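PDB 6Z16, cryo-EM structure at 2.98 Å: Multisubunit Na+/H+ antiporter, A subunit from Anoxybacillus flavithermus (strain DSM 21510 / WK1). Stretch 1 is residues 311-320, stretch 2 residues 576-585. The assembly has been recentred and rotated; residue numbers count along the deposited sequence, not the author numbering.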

# COMPACT_ATOMS: atom_id res chain seq x y z
N CYS A 311 50.73 76.32 73.83
CA CYS A 311 50.02 77.26 74.69
C CYS A 311 48.62 76.78 75.04
O CYS A 311 48.17 76.96 76.18
CB CYS A 311 49.98 78.62 74.03
SG CYS A 311 51.61 79.33 73.87
N TRP A 312 47.93 76.12 74.10
CA TRP A 312 46.56 75.70 74.35
C TRP A 312 46.50 74.55 75.36
O TRP A 312 45.68 74.59 76.30
CB TRP A 312 45.91 75.32 73.03
CG TRP A 312 44.46 74.98 73.11
CD1 TRP A 312 43.91 73.75 72.93
CD2 TRP A 312 43.38 75.86 73.43
NE1 TRP A 312 42.55 73.82 73.09
CE2 TRP A 312 42.20 75.10 73.40
CE3 TRP A 312 43.30 77.23 73.72
CZ2 TRP A 312 40.95 75.65 73.66
CZ3 TRP A 312 42.06 77.77 73.98
CH2 TRP A 312 40.90 76.99 73.95
N ALA A 313 47.38 73.56 75.24
CA ALA A 313 47.40 72.47 76.21
C ALA A 313 47.98 72.92 77.55
O ALA A 313 47.54 72.42 78.60
CB ALA A 313 48.17 71.29 75.66
N SER A 314 48.94 73.85 77.54
CA SER A 314 49.45 74.40 78.79
C SER A 314 48.38 75.17 79.54
O SER A 314 48.35 75.14 80.77
CB SER A 314 50.65 75.31 78.51
OG SER A 314 51.73 74.57 77.99
N PHE A 315 47.48 75.84 78.82
CA PHE A 315 46.35 76.47 79.48
C PHE A 315 45.38 75.43 80.02
O PHE A 315 44.94 75.52 81.16
CB PHE A 315 45.63 77.42 78.53
CG PHE A 315 44.50 78.16 79.18
CD1 PHE A 315 44.75 79.22 80.03
CD2 PHE A 315 43.18 77.79 78.94
CE1 PHE A 315 43.71 79.90 80.64
CE2 PHE A 315 42.14 78.46 79.55
CZ PHE A 315 42.41 79.52 80.40
N LEU A 316 45.05 74.42 79.21
CA LEU A 316 43.99 73.49 79.60
C LEU A 316 44.40 72.48 80.66
O LEU A 316 43.52 71.89 81.30
CB LEU A 316 43.46 72.75 78.38
CG LEU A 316 42.57 73.60 77.48
CD1 LEU A 316 42.21 72.81 76.26
CD2 LEU A 316 41.33 73.99 78.25
N ALA A 317 45.70 72.27 80.88
CA ALA A 317 46.13 71.21 81.79
C ALA A 317 45.87 71.51 83.26
O ALA A 317 46.01 70.61 84.09
CB ALA A 317 47.61 70.93 81.60
N SER A 318 45.50 72.74 83.62
CA SER A 318 45.28 73.09 85.02
C SER A 318 43.82 73.00 85.44
O SER A 318 43.51 73.23 86.61
CB SER A 318 45.80 74.50 85.29
OG SER A 318 47.19 74.59 85.07
N LYS A 319 42.92 72.68 84.51
CA LYS A 319 41.50 72.60 84.83
C LYS A 319 41.11 71.25 85.40
O LYS A 319 40.11 71.17 86.14
CB LYS A 319 40.69 72.93 83.57
CG LYS A 319 39.17 73.14 83.76
CD LYS A 319 38.36 71.89 83.40
CE LYS A 319 36.86 72.15 83.47
NZ LYS A 319 36.40 72.40 84.86
N GLN A 320 41.88 70.21 85.12
CA GLN A 320 41.44 68.85 85.36
C GLN A 320 41.51 68.49 86.84
O GLN A 320 42.26 69.08 87.62
CB GLN A 320 42.27 67.88 84.53
CG GLN A 320 42.20 68.17 83.05
CD GLN A 320 40.80 68.02 82.51
OE1 GLN A 320 40.07 67.11 82.89
NE2 GLN A 320 40.42 68.92 81.61
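Stretch 2 576-585: IYYRLSERMS

Stretch 2 is helical from Ile576 onward, continuing a helix that begins earlier in the chain, and has an extended backbone at Met584 and Ser585. It runs roughly against the helix of stretch 1, the N-to-C directions making an angle of 136° (signed crossing angle -136°). The two axes come no closer than 11.7 Å, so large side chains must bridge much of the gap. The backbones draw nearer at the type I turn Leu316-Lys319: the CA atoms of Lys319 and Tyr578 are 6.7 Å apart, and those of Leu316 and Ser581 6.9 Å.

The main bump is Tyr577, whose side chain (chi1 t) reaches into the hollow formed by Phe315 and the turn. Its ring turns an edge toward the face of Phe315, with centroids 5.0 Å apart and planes at 60°; Tyr577 CE1 lies 3.5 Å from Phe315 CZ. On the other edge of that ring, Tyr577 CE2 packs 3.6 Å from Lys319 CB. The hydroxyl ends among the turn residues, with Tyr577 OH 3.3 Å from Ser318 CB, but its modelled approach to the backbone O of Phe315 is too short to interpret.

One helical turn on, Ser581 directs its CA-to-CB bond toward stretch 1. Its small side chain fits between Leu316 and Lys319, Ser581 OG lying 3.7 Å from Leu316 CD2 and 3.3 Å from Lys319 CG. The lysine continues to Tyr578, where Lys319 NZ makes an off-centre cation-pi contact, 4.3 Å from the Tyr578 ring centroid. Leu580 adds a second apolar contact to Phe315, with Leu580 CD2 3.6 Å from Phe315 CZ. Beyond the helix, Met584 meets the indole of Trp312: Met584 CG is 3.7 Å from Trp312 CH2, while Met584 O approaches the ring edge, 3.5 Å from Trp312 CZ2.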

# COMPACT_ATOMS: atom_id res chain seq x y z
N ILE A 576 36.77 82.06 87.42
CA ILE A 576 37.05 82.68 86.13
C ILE A 576 37.75 81.69 85.22
O ILE A 576 37.42 81.57 84.03
CB ILE A 576 37.92 83.94 86.34
CG1 ILE A 576 37.21 84.94 87.25
CG2 ILE A 576 38.25 84.60 85.00
CD1 ILE A 576 38.11 86.08 87.69
N TYR A 577 38.69 80.92 85.77
CA TYR A 577 39.41 79.92 84.99
C TYR A 577 38.50 78.78 84.57
O TYR A 577 38.60 78.29 83.44
CB TYR A 577 40.60 79.41 85.80
CG TYR A 577 41.43 78.40 85.06
CD1 TYR A 577 42.32 78.78 84.07
CD2 TYR A 577 41.32 77.05 85.35
CE1 TYR A 577 43.07 77.85 83.39
CE2 TYR A 577 42.06 76.12 84.68
CZ TYR A 577 42.93 76.52 83.70
OH TYR A 577 43.67 75.58 83.04
N TYR A 578 37.60 78.34 85.46
CA TYR A 578 36.67 77.27 85.11
C TYR A 578 35.70 77.70 84.01
O TYR A 578 35.46 76.94 83.06
CB TYR A 578 35.89 76.80 86.34
CG TYR A 578 36.66 75.89 87.27
CD1 TYR A 578 37.87 75.32 86.88
CD2 TYR A 578 36.15 75.56 88.52
CE1 TYR A 578 38.56 74.47 87.73
CE2 TYR A 578 36.83 74.71 89.37
CZ TYR A 578 38.04 74.17 88.97
OH TYR A 578 38.72 73.33 89.82
N ARG A 579 35.16 78.92 84.10
CA ARG A 579 34.23 79.36 83.06
C ARG A 579 34.93 79.68 81.75
O ARG A 579 34.36 79.44 80.68
CB ARG A 579 33.41 80.55 83.57
CG ARG A 579 32.37 80.15 84.59
CD ARG A 579 31.54 81.32 85.08
NE ARG A 579 32.30 82.22 85.94
CZ ARG A 579 31.82 83.36 86.42
NH1 ARG A 579 30.59 83.74 86.12
NH2 ARG A 579 32.57 84.13 87.20
N LEU A 580 36.17 80.18 81.78
CA LEU A 580 36.87 80.41 80.53
C LEU A 580 37.38 79.11 79.92
O LEU A 580 37.55 79.04 78.70
CB LEU A 580 38.02 81.41 80.74
CG LEU A 580 38.62 82.17 79.55
CD1 LEU A 580 39.09 83.53 80.02
CD2 LEU A 580 39.77 81.45 78.89
N SER A 581 37.61 78.08 80.73
CA SER A 581 37.90 76.76 80.18
C SER A 581 36.65 76.13 79.58
O SER A 581 36.74 75.41 78.58
CB SER A 581 38.49 75.86 81.27
OG SER A 581 38.74 74.56 80.77
N GLU A 582 35.49 76.39 80.18
CA GLU A 582 34.21 76.02 79.58
C GLU A 582 33.95 76.79 78.29
O GLU A 582 33.22 76.30 77.42
CB GLU A 582 33.10 76.26 80.60
CG GLU A 582 31.72 75.69 80.27
CD GLU A 582 30.85 76.65 79.47
OE1 GLU A 582 31.06 77.87 79.58
OE2 GLU A 582 29.96 76.17 78.74
N ARG A 583 34.55 77.98 78.14
CA ARG A 583 34.23 78.88 77.03
C ARG A 583 34.71 78.34 75.68
O ARG A 583 34.11 78.66 74.65
CB ARG A 583 34.83 80.26 77.34
CG ARG A 583 34.63 81.37 76.31
CD ARG A 583 33.19 81.85 76.22
NE ARG A 583 32.44 81.12 75.21
CZ ARG A 583 31.13 81.23 75.03
NH1 ARG A 583 30.42 82.05 75.80
NH2 ARG A 583 30.53 80.53 74.08
N MET A 584 35.76 77.52 75.65
CA MET A 584 36.23 77.00 74.36
C MET A 584 36.87 75.63 74.53
O MET A 584 37.86 75.48 75.25
CB MET A 584 37.22 77.96 73.70
CG MET A 584 37.65 77.51 72.31
SD MET A 584 38.70 78.69 71.44
CE MET A 584 37.48 79.93 70.98
N SER A 585 36.31 74.64 73.83
CA SER A 585 36.81 73.27 73.78
C SER A 585 36.65 72.76 72.35
O SER A 585 36.14 73.47 71.48
CB SER A 585 36.08 72.37 74.77
OG SER A 585 34.73 72.19 74.39